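Local coordinates for protein glycoside hydrolase YxiA (Bacillus licheniformis, PDB 3LV4) that probably hydrolyses arabinan as a calcium-binding glycoside hydrolase of family 43, at residues D245-A250 and L431-D436. Residues are numbered along the deposited sequence; the frame is centred on the assembly and turned at random.
Sequences DAEGHA and LSREGD. With CA (calcium ion), chain E.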
loop_
_atom_site.group_PDB
_atom_site.type_symbol
_atom_site.label_atom_id
_atom_site.label_comp_id
_atom_site.label_asym_id
_atom_site.label_seq_id
_atom_site.Cartn_x
_atom_site.Cartn_y
_atom_site.Cartn_z
ATOM N N ASP A 245 8.131 -11.661 -7.692
ATOM C CA ASP A 245 8.901 -10.435 -7.499
ATOM C C ASP A 245 9.864 -10.234 -8.675
ATOM O O ASP A 245 9.782 -10.956 -9.676
ATOM C CB ASP A 245 9.585 -10.371 -6.113
ATOM C CG ASP A 245 10.685 -11.414 -5.917
ATOM O OD1 ASP A 245 11.170 -12.009 -6.908
ATOM O OD2 ASP A 245 11.090 -11.607 -4.743
ATOM N N ALA A 246 10.755 -9.251 -8.586
ATOM C CA ALA A 246 11.571 -8.918 -9.752
ATOM C C ALA A 246 12.713 -9.914 -10.014
ATOM O O ALA A 246 13.325 -9.891 -11.079
ATOM C CB ALA A 246 12.083 -7.470 -9.680
ATOM N N GLU A 247 12.973 -10.796 -9.053
ATOM C CA GLU A 247 13.906 -11.903 -9.244
ATOM C C GLU A 247 13.179 -13.164 -9.696
ATOM O O GLU A 247 13.790 -14.229 -9.836
ATOM C CB GLU A 247 14.669 -12.195 -7.949
ATOM C CG GLU A 247 15.736 -11.158 -7.644
ATOM C CD GLU A 247 16.460 -11.417 -6.341
ATOM O OE1 GLU A 247 15.798 -11.744 -5.335
ATOM O OE2 GLU A 247 17.701 -11.280 -6.316
ATOM N N GLY A 248 11.872 -13.055 -9.909
ATOM C CA GLY A 248 11.091 -14.210 -10.310
ATOM C C GLY A 248 10.788 -15.181 -9.182
ATOM O O GLY A 248 10.335 -16.309 -9.433
ATOM N N HIS A 249 11.030 -14.779 -7.939
ATOM C CA HIS A 249 10.610 -15.627 -6.824
ATOM C C HIS A 249 9.089 -15.660 -6.753
ATOM O O HIS A 249 8.425 -14.647 -6.974
ATOM C CB HIS A 249 11.217 -15.167 -5.493
ATOM C CG HIS A 249 12.713 -15.161 -5.497
ATOM N ND1 HIS A 249 13.456 -16.233 -5.952
ATOM C CD2 HIS A 249 13.608 -14.214 -5.129
ATOM C CE1 HIS A 249 14.740 -15.948 -5.854
ATOM N NE2 HIS A 249 14.862 -14.728 -5.357
ATOM N N ALA A 250 8.548 -16.834 -6.455
ATOM C CA ALA A 250 7.102 -17.022 -6.375
ATOM C C ALA A 250 6.589 -16.608 -4.996
ATOM O O ALA A 250 6.996 -17.176 -3.985
ATOM C CB ALA A 250 6.755 -18.467 -6.650
ATOM N N LEU A 431 14.827 1.006 -9.145
ATOM C CA LEU A 431 14.746 -0.315 -8.533
ATOM C C LEU A 431 15.724 -1.267 -9.193
ATOM O O LEU A 431 15.948 -1.190 -10.400
ATOM C CB LEU A 431 13.338 -0.899 -8.711
ATOM C CG LEU A 431 12.165 -0.310 -7.913
ATOM C CD1 LEU A 431 10.831 -0.815 -8.463
ATOM C CD2 LEU A 431 12.290 -0.654 -6.430
ATOM N N SER A 432 16.286 -2.173 -8.399
ATOM C CA SER A 432 17.109 -3.263 -8.912
ATOM C C SER A 432 16.289 -4.544 -9.030
ATOM O O SER A 432 15.229 -4.679 -8.407
ATOM C CB SER A 432 18.256 -3.542 -7.946
ATOM O OG SER A 432 17.730 -4.028 -6.720
ATOM N N ARG A 433 16.799 -5.497 -9.808
ATOM C CA ARG A 433 16.165 -6.807 -9.903
ATOM C C ARG A 433 16.030 -7.420 -8.509
ATOM O O ARG A 433 15.058 -8.130 -8.207
ATOM C CB ARG A 433 16.991 -7.731 -10.806
ATOM C CG ARG A 433 16.341 -9.071 -11.077
ATOM C CD ARG A 433 17.086 -9.828 -12.171
ATOM N NE ARG A 433 18.049 -10.781 -11.642
ATOM C CZ ARG A 433 18.978 -11.377 -12.385
ATOM N NH1 ARG A 433 19.064 -11.101 -13.683
ATOM N NH2 ARG A 433 19.826 -12.240 -11.835
ATOM N N GLU A 434 17.021 -7.145 -7.669
ATOM C CA GLU A 434 17.071 -7.679 -6.310
ATOM C C GLU A 434 15.922 -7.182 -5.431
ATOM O O GLU A 434 15.618 -7.770 -4.390
ATOM C CB GLU A 434 18.415 -7.349 -5.664
ATOM C CG GLU A 434 19.568 -8.243 -6.153
ATOM C CD GLU A 434 20.153 -7.810 -7.490
ATOM O OE1 GLU A 434 19.776 -6.741 -8.015
ATOM O OE2 GLU A 434 21.015 -8.543 -8.014
ATOM N N GLY A 435 15.297 -6.091 -5.851
ATOM C CA GLY A 435 14.076 -5.626 -5.222
ATOM C C GLY A 435 14.255 -4.485 -4.239
ATOM O O GLY A 435 13.369 -4.250 -3.416
ATOM N N ASP A 436 15.385 -3.781 -4.304
ATOM C CA ASP A 436 15.583 -2.631 -3.426
ATOM C C ASP A 436 15.517 -1.322 -4.202
ATOM O O ASP A 436 15.829 -1.275 -5.406
ATOM C CB ASP A 436 16.877 -2.739 -2.592
ATOM C CG ASP A 436 18.138 -2.659 -3.439
ATOM O OD1 ASP A 436 18.855 -1.631 -3.352
ATOM O OD2 ASP A 436 18.414 -3.622 -4.190
HETATM CA CA CA E . 17.774 -12.127 -3.825
HETATM O O HOH W 1 12.786 -8.536 -6.557
HETATM O O HOH W 2 17.640 -14.330 -5.150
HETATM O O HOH W 3 16.997 -9.756 -3.263
HETATM O O HOH W 4 15.842 -13.022 -2.521
HETATM O O HOH W 5 19.091 -13.996 -2.466
HETATM O O HOH W 6 20.188 -11.590 -4.387
#
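Glu247 lays its CG over the carbonyl of Arg433, 3.2 Å from Arg433 O, where two type I beta turns meet. The turn from Asp245 to Gly248 belongs to the family 43 glycosidase domain; that from Ser432 to Gly435 links the antiparallel strands 423-432 and 437-442 of the C-terminal lipocalin-like domain as a beta hairpin, so the contact joins the two domains at the surface. Ala246 CB approaches the same Arg433 O to 3.4 Å, and water 1 donates a hydrogen bond to this oxygen while accepting a weak one from Ala246 N. In return, Arg433 CG, anti to its backbone N (chi1 -174°), rests against Ala246 O. Beyond CG the Glu247 chain runs extended (chi2 178°), carrying the carboxylate past Glu434. There it grips a calcium ion in bidentate fashion through OE1 and OE2. Glu247 OE2 also touches Glu434 CG at 3.6 Å, the two side chains crossing obliquely. Water ligands link the ion to both segments: water 2 is hydrogen-bonded to His249 NE2, just after the first turn, and water 3 donates to Glu434 O within the second, which Lys364 also reaches. An alanine in place of Glu247 would probably weaken calcium binding and loosen this junction, since both carboxylate ligands and the methylene on Arg433 O are lost. Within the first loop, Asp245 OD1 accepts a hydrogen bond from His249 N at 3.0 Å, met from above the carboxylate plane.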